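AT-rich interactive domain-containing protein 4 (Arabidopsis thaliana, PDB 6LQF) recognises both DNA and a trimethylated histone H3 tail through its ARID-PHD cassette, which carries bound zinc, and regulates the floral transition. Local coordinates at residues E27-D32 with L120-A125; E53-V58 with L64-L69; R71-R76 with R113-Y118. One frame throughout, in Å; residues are numbered along the deposited sequence.

Contact 1 (E27-D32 with L120-A125); sequences EEFLRD and LEYEYA. With ZN (zinc ion), chain E.
A zinc site at the ARID domain brings Asp32 and Tyr122 together, the first a ligand of the metal and the second hydrogen-bonded to that same ligand. Asp32 binds zinc through one oxygen: OD2 lies 2.1 Å from the ion, whereas Asp32 OD1 stays 3.0 Å from it, so the coordination is monodentate. The same OD2 accepts the hydroxyl proton of Tyr122, with Tyr122 OH at 2.7 Å and on the anti lone pair of the carboxylate oxygen. One oxygen is therefore gripped by a metal and a hydrogen bond together, which should fix the rotation of the carboxylate and draw charge away from it. The ring of Tyr122 presents its edge to OD2, its CE2 being 3.4 Å from Asp32 OD2, and the carboxylate and ring planes stand 77° apart. In Tyr122, CG lies anti to the backbone N (chi1 -174°), which sends the ring across the gap between the helices. The hydroxyl has a second partner in Arg18 NH1. Phe29 packs beside the phenol, its CE1 touching Tyr122 CE1 at 3.7 Å. The two rings meet obliquely, with their planes at 75°.

His14, Cys16 and His126 complete the zinc coordination. Tyr122 also acts from the second shell through its backbone, because its carbonyl oxygen is hydrogen-bonded to ND1 of His126, whose NE2 holds the metal. The three touching side chains are buried between helix 26-39 and the short helix 120-124; Tyr122 also leans on Val33 of the former, while Glu123 of the latter reaches Tyr70 and Val74 of helix 66-74.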
loop_
_atom_site.group_PDB
_atom_site.type_symbol
_atom_site.label_atom_id
_atom_site.label_comp_id
_atom_site.label_asym_id
_atom_site.label_seq_id
_atom_site.Cartn_x
_atom_site.Cartn_y
_atom_site.Cartn_z
ATOM N N GLU A 27 0.306 5.812 15.580
ATOM C CA GLU A 27 0.979 5.345 16.796
ATOM C C GLU A 27 0.461 3.963 17.216
ATOM O O GLU A 27 1.259 3.062 17.571
ATOM C CB GLU A 27 0.818 6.364 17.906
ATOM C CG GLU A 27 1.226 5.813 19.249
ATOM C CD GLU A 27 1.890 6.865 20.097
ATOM O OE1 GLU A 27 2.174 6.524 21.269
ATOM O OE2 GLU A 27 2.116 8.008 19.592
ATOM N N GLU A 28 -0.851 3.759 17.187
ATOM C CA GLU A 28 -1.402 2.456 17.507
ATOM C C GLU A 28 -0.881 1.377 16.553
ATOM O O GLU A 28 -0.526 0.283 16.989
ATOM C CB GLU A 28 -2.924 2.489 17.441
ATOM C CG GLU A 28 -3.520 1.156 17.837
ATOM C CD GLU A 28 -5.044 1.156 17.930
ATOM O OE1 GLU A 28 -5.666 2.245 17.955
ATOM O OE2 GLU A 28 -5.606 0.045 18.003
ATOM N N PHE A 29 -0.810 1.688 15.253
ATOM C CA PHE A 29 -0.248 0.741 14.299
ATOM C C PHE A 29 1.206 0.388 14.625
ATOM O O PHE A 29 1.546 -0.802 14.696
ATOM C CB PHE A 29 -0.359 1.322 12.876
ATOM C CG PHE A 29 0.335 0.507 11.871
ATOM C CD1 PHE A 29 -0.287 -0.632 11.348
ATOM C CD2 PHE A 29 1.597 0.855 11.417
ATOM C CE1 PHE A 29 0.396 -1.457 10.403
ATOM C CE2 PHE A 29 2.254 0.028 10.438
ATOM C CZ PHE A 29 1.637 -1.098 9.957
ATOM N N LEU A 30 2.051 1.407 14.784
ATOM C CA LEU A 30 3.469 1.139 14.967
ATOM C C LEU A 30 3.732 0.373 16.263
ATOM O O LEU A 30 4.588 -0.520 16.295
ATOM C CB LEU A 30 4.267 2.442 14.960
ATOM C CG LEU A 30 4.343 3.113 13.576
ATOM C CD1 LEU A 30 4.997 4.502 13.704
ATOM C CD2 LEU A 30 5.113 2.238 12.534
ATOM N N ARG A 31 2.981 0.672 17.313
ATOM C CA ARG A 31 3.161 -0.079 18.553
ATOM C C ARG A 31 2.747 -1.523 18.359
ATOM O O ARG A 31 3.416 -2.431 18.890
ATOM C CB ARG A 31 2.389 0.607 19.696
ATOM C CG ARG A 31 3.021 1.942 20.074
ATOM C CD ARG A 31 2.369 2.471 21.338
ATOM N NE ARG A 31 2.915 3.771 21.695
ATOM C CZ ARG A 31 4.039 3.936 22.404
ATOM N NH1 ARG A 31 4.740 2.878 22.790
ATOM N NH2 ARG A 31 4.490 5.158 22.673
ATOM N N ASP A 32 1.707 -1.758 17.553
ATOM C CA ASP A 32 1.314 -3.148 17.295
ATOM C C ASP A 32 2.370 -3.866 16.434
ATOM O O ASP A 32 2.648 -5.070 16.657
ATOM C CB ASP A 32 -0.073 -3.216 16.616
ATOM C CG ASP A 32 -0.670 -4.550 16.711
ATOM O OD1 ASP A 32 -0.843 -5.114 17.803
ATOM O OD2 ASP A 32 -0.983 -5.077 15.631
ATOM N N LEU A 120 5.903 -8.033 6.126
ATOM C CA LEU A 120 5.249 -9.129 5.414
ATOM C C LEU A 120 4.580 -10.154 6.342
ATOM O O LEU A 120 3.400 -10.528 6.171
ATOM C CB LEU A 120 6.265 -9.798 4.517
ATOM C CG LEU A 120 5.648 -10.881 3.670
ATOM C CD1 LEU A 120 4.475 -10.406 2.813
ATOM C CD2 LEU A 120 6.770 -11.382 2.766
ATOM N N GLU A 121 5.322 -10.593 7.370
ATOM C CA GLU A 121 4.716 -11.482 8.351
ATOM C C GLU A 121 3.550 -10.820 9.064
ATOM O O GLU A 121 2.525 -11.429 9.319
ATOM C CB GLU A 121 5.769 -11.927 9.378
ATOM C CG GLU A 121 6.839 -12.761 8.695
ATOM C CD GLU A 121 7.938 -13.238 9.636
ATOM O OE1 GLU A 121 8.018 -12.765 10.804
ATOM O OE2 GLU A 121 8.701 -14.120 9.180
ATOM N N TYR A 122 3.738 -9.537 9.362
ATOM C CA TYR A 122 2.628 -8.768 9.969
ATOM C C TYR A 122 1.392 -8.769 9.096
ATOM O O TYR A 122 0.280 -8.981 9.580
ATOM C CB TYR A 122 3.085 -7.343 10.263
ATOM C CG TYR A 122 2.061 -6.500 11.019
ATOM C CD1 TYR A 122 1.049 -5.789 10.323
ATOM C CD2 TYR A 122 2.130 -6.390 12.407
ATOM C CE1 TYR A 122 0.124 -5.060 10.987
ATOM C CE2 TYR A 122 1.209 -5.623 13.112
ATOM C CZ TYR A 122 0.218 -4.982 12.396
ATOM O OH TYR A 122 -0.715 -4.237 13.072
ATOM N N GLU A 123 1.593 -8.549 7.798
ATOM C CA GLU A 123 0.443 -8.550 6.860
ATOM C C GLU A 123 -0.308 -9.889 6.932
ATOM O O GLU A 123 -1.539 -9.903 7.029
ATOM C CB GLU A 123 0.919 -8.312 5.429
ATOM C CG GLU A 123 -0.249 -8.342 4.403
ATOM C CD GLU A 123 0.264 -8.545 2.945
ATOM O OE1 GLU A 123 1.116 -7.760 2.464
ATOM O OE2 GLU A 123 -0.180 -9.495 2.277
ATOM N N TYR A 124 0.448 -10.994 6.892
ATOM C CA TYR A 124 -0.202 -12.308 6.934
ATOM C C TYR A 124 -0.979 -12.526 8.260
ATOM O O TYR A 124 -1.993 -13.225 8.305
ATOM C CB TYR A 124 0.823 -13.421 6.774
ATOM C CG TYR A 124 1.600 -13.471 5.454
ATOM C CD1 TYR A 124 1.136 -12.858 4.300
ATOM C CD2 TYR A 124 2.851 -14.092 5.408
ATOM C CE1 TYR A 124 1.876 -12.936 3.093
ATOM C CE2 TYR A 124 3.586 -14.161 4.240
ATOM C CZ TYR A 124 3.111 -13.582 3.090
ATOM O OH TYR A 124 3.917 -13.690 1.962
ATOM N N ALA A 125 -0.474 -11.944 9.350
ATOM C CA ALA A 125 -1.140 -12.141 10.650
ATOM C C ALA A 125 -2.270 -11.159 10.952
ATOM O O ALA A 125 -2.827 -11.176 12.056
ATOM C CB ALA A 125 -0.121 -12.066 11.776
HETATM ZN ZN ZN E . -1.806 -6.980 15.726
#

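Contact 2 (E53-V58 with L64-L69); sequences EFPDAV and LDLFNL. With nucleotides of chain C.
Leu66 pushes its CD1 methyl into the hollow formed by Phe54 and Pro55. The methyl is 3.6 Å from Phe54 CE2 and 3.8 Å from Pro55 CG, so one branch of the leucine touches both neighbours, while the side chains of Phe54 and Leu66 cross at about a right angle. Leu66 CG stands anti to its own carbonyl carbon (chi1 -69°), which carries the branch toward the proline. A cis peptide bond precedes Pro55 and turns the chain sharply here; Pro55 CB lies over one face of the Phe54 ring, toward its rim, and Pro55 CD rests 3.7 Å from Leu64 O. Replacing Pro55 by an alanine would remove the ring that meets Leu66 CD1 and is likely to leave a gap there and to favour a trans peptide that shifts the loop. This loop of the ARID domain leads into the antiparallel hairpin of strands 58-59 and 62-63, and next to that hairpin Leu64 N donates to Ala57 O at 2.8 Å. Beside the bond, Leu64 packs its CB and CD2 against the small bump of Ala57 CB, the two CB atoms 4.0 Å apart. Tyr118 of helix 107-118 touches Pro55, Ala57 and Leu66 from outside. On the DNA side, Val58 N donates to phosphate oxygen OP1 of DT3 of chain C at 2.8 Å. Asp65 N-caps helix 66-74, its OD1 accepting from Asn68 N.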
loop_
_atom_site.group_PDB
_atom_site.type_symbol
_atom_site.label_atom_id
_atom_site.label_comp_id
_atom_site.label_asym_id
_atom_site.label_seq_id
_atom_site.Cartn_x
_atom_site.Cartn_y
_atom_site.Cartn_z
ATOM N N GLU A 53 12.257 5.636 18.510
ATOM C CA GLU A 53 13.413 5.119 17.774
ATOM C C GLU A 53 13.111 4.027 16.711
ATOM O O GLU A 53 14.048 3.445 16.135
ATOM C CB GLU A 53 14.424 4.522 18.747
ATOM C CG GLU A 53 14.790 5.448 19.921
ATOM C CD GLU A 53 15.759 6.571 19.535
ATOM O OE1 GLU A 53 15.940 7.501 20.354
ATOM O OE2 GLU A 53 16.339 6.526 18.429
ATOM N N PHE A 54 11.835 3.713 16.505
ATOM C CA PHE A 54 11.435 2.612 15.600
ATOM C C PHE A 54 10.859 3.159 14.311
ATOM O O PHE A 54 9.978 4.043 14.381
ATOM C CB PHE A 54 10.400 1.740 16.290
ATOM C CG PHE A 54 9.853 0.665 15.411
ATOM C CD1 PHE A 54 10.565 -0.484 15.190
ATOM C CD2 PHE A 54 8.639 0.827 14.806
ATOM C CE1 PHE A 54 10.088 -1.475 14.357
ATOM C CE2 PHE A 54 8.122 -0.137 13.956
ATOM C CZ PHE A 54 8.891 -1.331 13.731
ATOM N N PRO A 55 11.256 2.641 13.146
ATOM C CA PRO A 55 12.345 1.659 12.935
ATOM C C PRO A 55 13.686 2.348 12.804
ATOM O O PRO A 55 13.741 3.538 12.616
ATOM C CB PRO A 55 11.968 1.011 11.607
ATOM C CG PRO A 55 11.378 2.169 10.824
ATOM C CD PRO A 55 10.566 2.954 11.878
ATOM N N ASP A 56 14.775 1.591 12.922
ATOM C CA ASP A 56 16.112 2.115 12.678
ATOM C C ASP A 56 16.502 1.927 11.240
ATOM O O ASP A 56 17.372 1.114 10.904
ATOM C CB ASP A 56 17.101 1.381 13.580
ATOM C CG ASP A 56 18.485 1.982 13.555
ATOM O OD1 ASP A 56 18.670 3.098 13.024
ATOM O OD2 ASP A 56 19.397 1.326 14.102
ATOM N N ALA A 57 15.786 2.590 10.365
ATOM C CA ALA A 57 15.965 2.508 8.914
ATOM C C ALA A 57 15.653 3.889 8.365
ATOM O O ALA A 57 14.734 4.589 8.817
ATOM C CB ALA A 57 15.076 1.475 8.242
ATOM N N VAL A 58 16.430 4.261 7.369
ATOM C CA VAL A 58 16.349 5.590 6.756
ATOM C C VAL A 58 16.134 5.404 5.252
ATOM O O VAL A 58 16.751 4.529 4.615
ATOM C CB VAL A 58 17.628 6.359 7.012
ATOM C CG1 VAL A 58 17.667 7.693 6.264
ATOM C CG2 VAL A 58 17.786 6.575 8.500
ATOM N N LEU A 64 12.269 5.659 7.940
ATOM C CA LEU A 64 11.323 4.943 7.090
ATOM C C LEU A 64 9.878 5.007 7.612
ATOM O O LEU A 64 9.647 4.684 8.783
ATOM C CB LEU A 64 11.807 3.503 7.013
ATOM C CG LEU A 64 10.915 2.587 6.190
ATOM C CD1 LEU A 64 10.975 2.984 4.724
ATOM C CD2 LEU A 64 11.412 1.170 6.419
ATOM N N ASP A 65 8.938 5.416 6.750
ATOM C CA ASP A 65 7.513 5.583 7.107
ATOM C C ASP A 65 6.723 4.288 6.881
ATOM O O ASP A 65 6.099 4.070 5.803
ATOM C CB ASP A 65 6.925 6.733 6.263
ATOM C CG ASP A 65 5.433 6.959 6.475
ATOM O OD1 ASP A 65 4.796 6.309 7.336
ATOM O OD2 ASP A 65 4.907 7.851 5.756
ATOM N N LEU A 66 6.756 3.415 7.862
ATOM C CA LEU A 66 6.149 2.078 7.718
ATOM C C LEU A 66 4.644 2.121 7.642
ATOM O O LEU A 66 4.019 1.259 6.994
ATOM C CB LEU A 66 6.547 1.169 8.899
ATOM C CG LEU A 66 7.975 0.754 8.958
ATOM C CD1 LEU A 66 8.221 0.132 10.329
ATOM C CD2 LEU A 66 8.201 -0.311 7.894
ATOM N N PHE A 67 4.021 3.118 8.302
ATOM C CA PHE A 67 2.558 3.196 8.278
ATOM C C PHE A 67 2.001 3.429 6.886
ATOM O O PHE A 67 1.070 2.715 6.433
ATOM C CB PHE A 67 2.147 4.335 9.212
ATOM C CG PHE A 67 0.670 4.489 9.400
ATOM C CD1 PHE A 67 -0.142 3.419 9.759
ATOM C CD2 PHE A 67 0.098 5.735 9.252
ATOM C CE1 PHE A 67 -1.517 3.610 9.983
ATOM C CE2 PHE A 67 -1.282 5.902 9.474
ATOM C CZ PHE A 67 -2.045 4.848 9.871
ATOM N N ASN A 68 2.580 4.396 6.172
ATOM C CA ASN A 68 2.036 4.657 4.839
ATOM C C ASN A 68 2.491 3.594 3.860
ATOM O O ASN A 68 1.722 3.258 2.954
ATOM C CB ASN A 68 2.411 6.045 4.374
ATOM C CG ASN A 68 1.563 7.094 5.087
ATOM O OD1 ASN A 68 0.316 7.023 4.987
ATOM N ND2 ASN A 68 2.174 7.983 5.847
ATOM N N LEU A 69 3.693 3.002 4.053
ATOM C CA LEU A 69 4.126 1.903 3.188
ATOM C C LEU A 69 3.103 0.758 3.311
ATOM O O LEU A 69 2.627 0.178 2.289
ATOM C CB LEU A 69 5.544 1.437 3.632
ATOM C CG LEU A 69 6.046 0.110 3.036
ATOM C CD1 LEU A 69 6.055 0.261 1.520
ATOM C CD2 LEU A 69 7.489 -0.198 3.537
ATOM P P DT C 3 19.289 1.782 5.844
ATOM O OP1 DT C 3 18.629 2.557 6.859
ATOM O OP2 DT C 3 18.603 0.710 5.213
ATOM O "O5'" DT C 3 19.831 2.735 4.704
ATOM C "C5'" DT C 3 20.544 3.905 5.055
ATOM C "C4'" DT C 3 21.050 4.634 3.836
ATOM O "O4'" DT C 3 22.059 3.833 3.206
ATOM C "C3'" DT C 3 20.027 4.972 2.746
ATOM O "O3'" DT C 3 20.139 6.374 2.543
ATOM C "C2'" DT C 3 20.524 4.209 1.532
ATOM C "C1'" DT C 3 21.997 4.050 1.823
ATOM N N1 DT C 3 22.627 2.907 1.199
ATOM C C2 DT C 3 23.825 3.067 0.551
ATOM O O2 DT C 3 24.333 4.149 0.358
ATOM N N3 DT C 3 24.354 1.910 0.047
ATOM C C4 DT C 3 23.849 0.637 0.187
ATOM O O4 DT C 3 24.445 -0.310 -0.292
ATOM C C5 DT C 3 22.615 0.541 0.921
ATOM C C7 DT C 3 21.989 -0.801 1.120
ATOM C C6 DT C 3 22.090 1.663 1.411
#

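Contact 3 (R71-R76 with R113-Y118); sequences REVVSR and RHYETY
Tyr115 reaches from helix 107-118 to Val73 and Val74 on helix 66-74, and its atoms can be followed outward. From CB the ring projects with CG anti to the backbone N (chi1 -165°), toward the facing helix. Along the near side, CD2 comes first and lies 4.0 Å from Val73 CG2. The next atom, CE2, lies 3.6 Å from both Val73 CB and Val73 CG1. Farther out, CZ stands 3.7 Å from Val73 CG1. At the tip, the hydroxyl oxygen OH rests 3.6 Å from Val74 CG1 and equally close to Val73 CG1, and its polar partner is Glu123 OE1, a hydrogen bond to helix 120-124. Val73 meets the ring obliquely, coming from the opposite direction, whereas Val74 crosses the tyrosine at about a right angle; the ring of Phe79 lies nearly parallel to that of Tyr115.

Beyond the valines, Arg76 NH1 is bonded at 2.8 Å to Glu72 OE1 on its anti lone pair, and the same nitrogen donates to Glu72 O. Both residues face the bound peptide, Glu72 through a salt bridge to a basic side chain and Arg76 NE through the peptide backbone. The arrangement is thus an apolar helix-helix contact of the helical ARID core, next to residues that meet the bound peptide.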
loop_
_atom_site.group_PDB
_atom_site.type_symbol
_atom_site.label_atom_id
_atom_site.label_comp_id
_atom_site.label_asym_id
_atom_site.label_seq_id
_atom_site.Cartn_x
_atom_site.Cartn_y
_atom_site.Cartn_z
ATOM N N ARG A 71 -0.099 0.847 4.458
ATOM C CA ARG A 71 -1.462 1.188 3.969
ATOM C C ARG A 71 -1.528 1.124 2.446
ATOM O O ARG A 71 -2.516 0.593 1.886
ATOM C CB ARG A 71 -1.887 2.558 4.461
ATOM C CG ARG A 71 -2.117 2.520 5.975
ATOM C CD ARG A 71 -2.863 3.683 6.518
ATOM N NE ARG A 71 -2.186 4.925 6.255
ATOM C CZ ARG A 71 -2.704 6.112 6.572
ATOM N NH1 ARG A 71 -3.911 6.178 7.139
ATOM N NH2 ARG A 71 -2.029 7.229 6.321
ATOM N N GLU A 72 -0.485 1.614 1.777
ATOM C CA GLU A 72 -0.549 1.646 0.324
ATOM C C GLU A 72 -0.471 0.241 -0.272
ATOM O O GLU A 72 -1.101 -0.068 -1.314
ATOM C CB GLU A 72 0.563 2.504 -0.256
ATOM C CG GLU A 72 0.388 3.998 0.058
ATOM C CD GLU A 72 -1.013 4.558 -0.281
ATOM O OE1 GLU A 72 -1.575 4.191 -1.339
ATOM O OE2 GLU A 72 -1.580 5.399 0.490
ATOM N N VAL A 73 0.250 -0.655 0.357
ATOM C CA VAL A 73 0.392 -2.011 -0.176
ATOM C C VAL A 73 -0.825 -2.861 0.136
ATOM O O VAL A 73 -1.343 -3.549 -0.794
ATOM C CB VAL A 73 1.665 -2.694 0.379
ATOM C CG1 VAL A 73 1.676 -4.218 0.030
ATOM C CG2 VAL A 73 2.881 -2.011 -0.234
ATOM N N VAL A 74 -1.368 -2.764 1.357
ATOM C CA VAL A 74 -2.474 -3.684 1.647
ATOM C C VAL A 74 -3.740 -3.203 0.925
ATOM O O VAL A 74 -4.591 -4.024 0.565
ATOM C CB VAL A 74 -2.740 -3.900 3.126
ATOM C CG1 VAL A 74 -1.466 -4.501 3.750
ATOM C CG2 VAL A 74 -3.108 -2.576 3.857
ATOM N N SER A 75 -3.855 -1.893 0.667
ATOM C CA SER A 75 -5.043 -1.372 -0.079
ATOM C C SER A 75 -5.053 -1.881 -1.512
ATOM O O SER A 75 -6.125 -1.862 -2.156
ATOM C CB SER A 75 -5.063 0.133 -0.057
ATOM O OG SER A 75 -4.043 0.695 -0.840
ATOM N N ARG A 76 -3.899 -2.344 -2.006
ATOM C CA ARG A 76 -3.797 -2.873 -3.371
ATOM C C ARG A 76 -3.736 -4.394 -3.439
ATOM O O ARG A 76 -3.505 -4.980 -4.518
ATOM C CB ARG A 76 -2.585 -2.286 -4.071
ATOM C CG ARG A 76 -2.802 -0.779 -4.324
ATOM C CD ARG A 76 -1.579 -0.152 -4.890
ATOM N NE ARG A 76 -1.837 1.220 -5.334
ATOM C CZ ARG A 76 -1.796 2.281 -4.537
ATOM N NH1 ARG A 76 -1.534 2.143 -3.250
ATOM N NH2 ARG A 76 -2.028 3.492 -5.024
ATOM N N ARG A 113 12.197 -4.636 -0.165
ATOM C CA ARG A 113 13.062 -5.255 0.838
ATOM C C ARG A 113 12.634 -4.821 2.247
ATOM O O ARG A 113 12.566 -5.629 3.173
ATOM C CB ARG A 113 14.510 -4.889 0.553
ATOM C CG ARG A 113 15.131 -5.576 -0.648
ATOM C CD ARG A 113 16.669 -5.458 -0.691
ATOM N NE ARG A 113 17.136 -4.072 -0.649
ATOM C CZ ARG A 113 17.455 -3.425 0.471
ATOM N NH1 ARG A 113 17.336 -4.032 1.640
ATOM N NH2 ARG A 113 17.873 -2.172 0.429
ATOM N N HIS A 114 12.295 -3.542 2.416
ATOM C CA HIS A 114 11.877 -3.097 3.748
ATOM C C HIS A 114 10.533 -3.721 4.111
ATOM O O HIS A 114 10.293 -4.011 5.294
ATOM C CB HIS A 114 11.718 -1.583 3.811
ATOM C CG HIS A 114 13.009 -0.806 3.804
ATOM N ND1 HIS A 114 14.076 -1.126 4.611
ATOM C CD2 HIS A 114 13.354 0.336 3.150
ATOM C CE1 HIS A 114 15.037 -0.235 4.436
ATOM N NE2 HIS A 114 14.627 0.664 3.557
ATOM N N TYR A 115 9.646 -3.918 3.100
ATOM C CA TYR A 115 8.370 -4.507 3.420
ATOM C C TYR A 115 8.589 -5.948 3.877
ATOM O O TYR A 115 8.015 -6.390 4.881
ATOM C CB TYR A 115 7.442 -4.471 2.195
ATOM C CG TYR A 115 5.994 -4.736 2.540
ATOM C CD1 TYR A 115 5.501 -6.048 2.717
ATOM C CD2 TYR A 115 5.107 -3.693 2.673
ATOM C CE1 TYR A 115 4.169 -6.288 3.019
ATOM C CE2 TYR A 115 3.799 -3.936 2.962
ATOM C CZ TYR A 115 3.333 -5.217 3.134
ATOM O OH TYR A 115 2.000 -5.410 3.442
ATOM N N GLU A 116 9.430 -6.681 3.148
ATOM C CA GLU A 116 9.791 -8.027 3.583
ATOM C C GLU A 116 10.355 -8.070 5.007
ATOM O O GLU A 116 10.007 -8.958 5.789
ATOM C CB GLU A 116 10.823 -8.617 2.628
ATOM C CG GLU A 116 10.165 -9.023 1.330
ATOM C CD GLU A 116 11.147 -9.534 0.295
ATOM O OE1 GLU A 116 12.354 -9.203 0.382
ATOM O OE2 GLU A 116 10.702 -10.262 -0.614
ATOM N N THR A 117 11.228 -7.131 5.364
ATOM C CA THR A 117 11.835 -7.108 6.711
ATOM C C THR A 117 10.807 -6.821 7.806
ATOM O O THR A 117 10.759 -7.519 8.840
ATOM C CB THR A 117 12.942 -6.034 6.709
ATOM O OG1 THR A 117 13.917 -6.402 5.713
ATOM C CG2 THR A 117 13.642 -5.888 8.104
ATOM N N TYR A 118 10.003 -5.750 7.635
ATOM C CA TYR A 118 9.218 -5.249 8.743
ATOM C C TYR A 118 7.762 -5.666 8.720
ATOM O O TYR A 118 7.099 -5.715 9.776
ATOM C CB TYR A 118 9.272 -3.709 8.786
ATOM C CG TYR A 118 10.601 -3.156 9.203
ATOM C CD1 TYR A 118 10.944 -3.099 10.559
ATOM C CD2 TYR A 118 11.517 -2.687 8.254
ATOM C CE1 TYR A 118 12.171 -2.597 10.960
ATOM C CE2 TYR A 118 12.758 -2.153 8.643
ATOM C CZ TYR A 118 13.072 -2.140 10.008
ATOM O OH TYR A 118 14.280 -1.608 10.419
#

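In the fold
All three contacts lie in the ARID part of the chain, with centres 10 to 12 Å apart. Contacts 2 and 3 follow one another in sequence, and the segments of contact 1 enclose both. Helix 66-74 is shared by contacts 2 and 3, while helices 107-118 and 120-124, successive in the chain, connect contact 3 to contact 1. The joints are direct: Phe29 CD2 meets Phe67 CD1 at 3.5 Å, Leu120 CB lies 3.8 Å from Tyr115 O, and Leu64 CD2 packs 3.6 Å from His114 CG. The three contacts thus put the zinc site, a DNA phosphate and peptide-facing residues on one packed ARID unit, consistent with dual recognition.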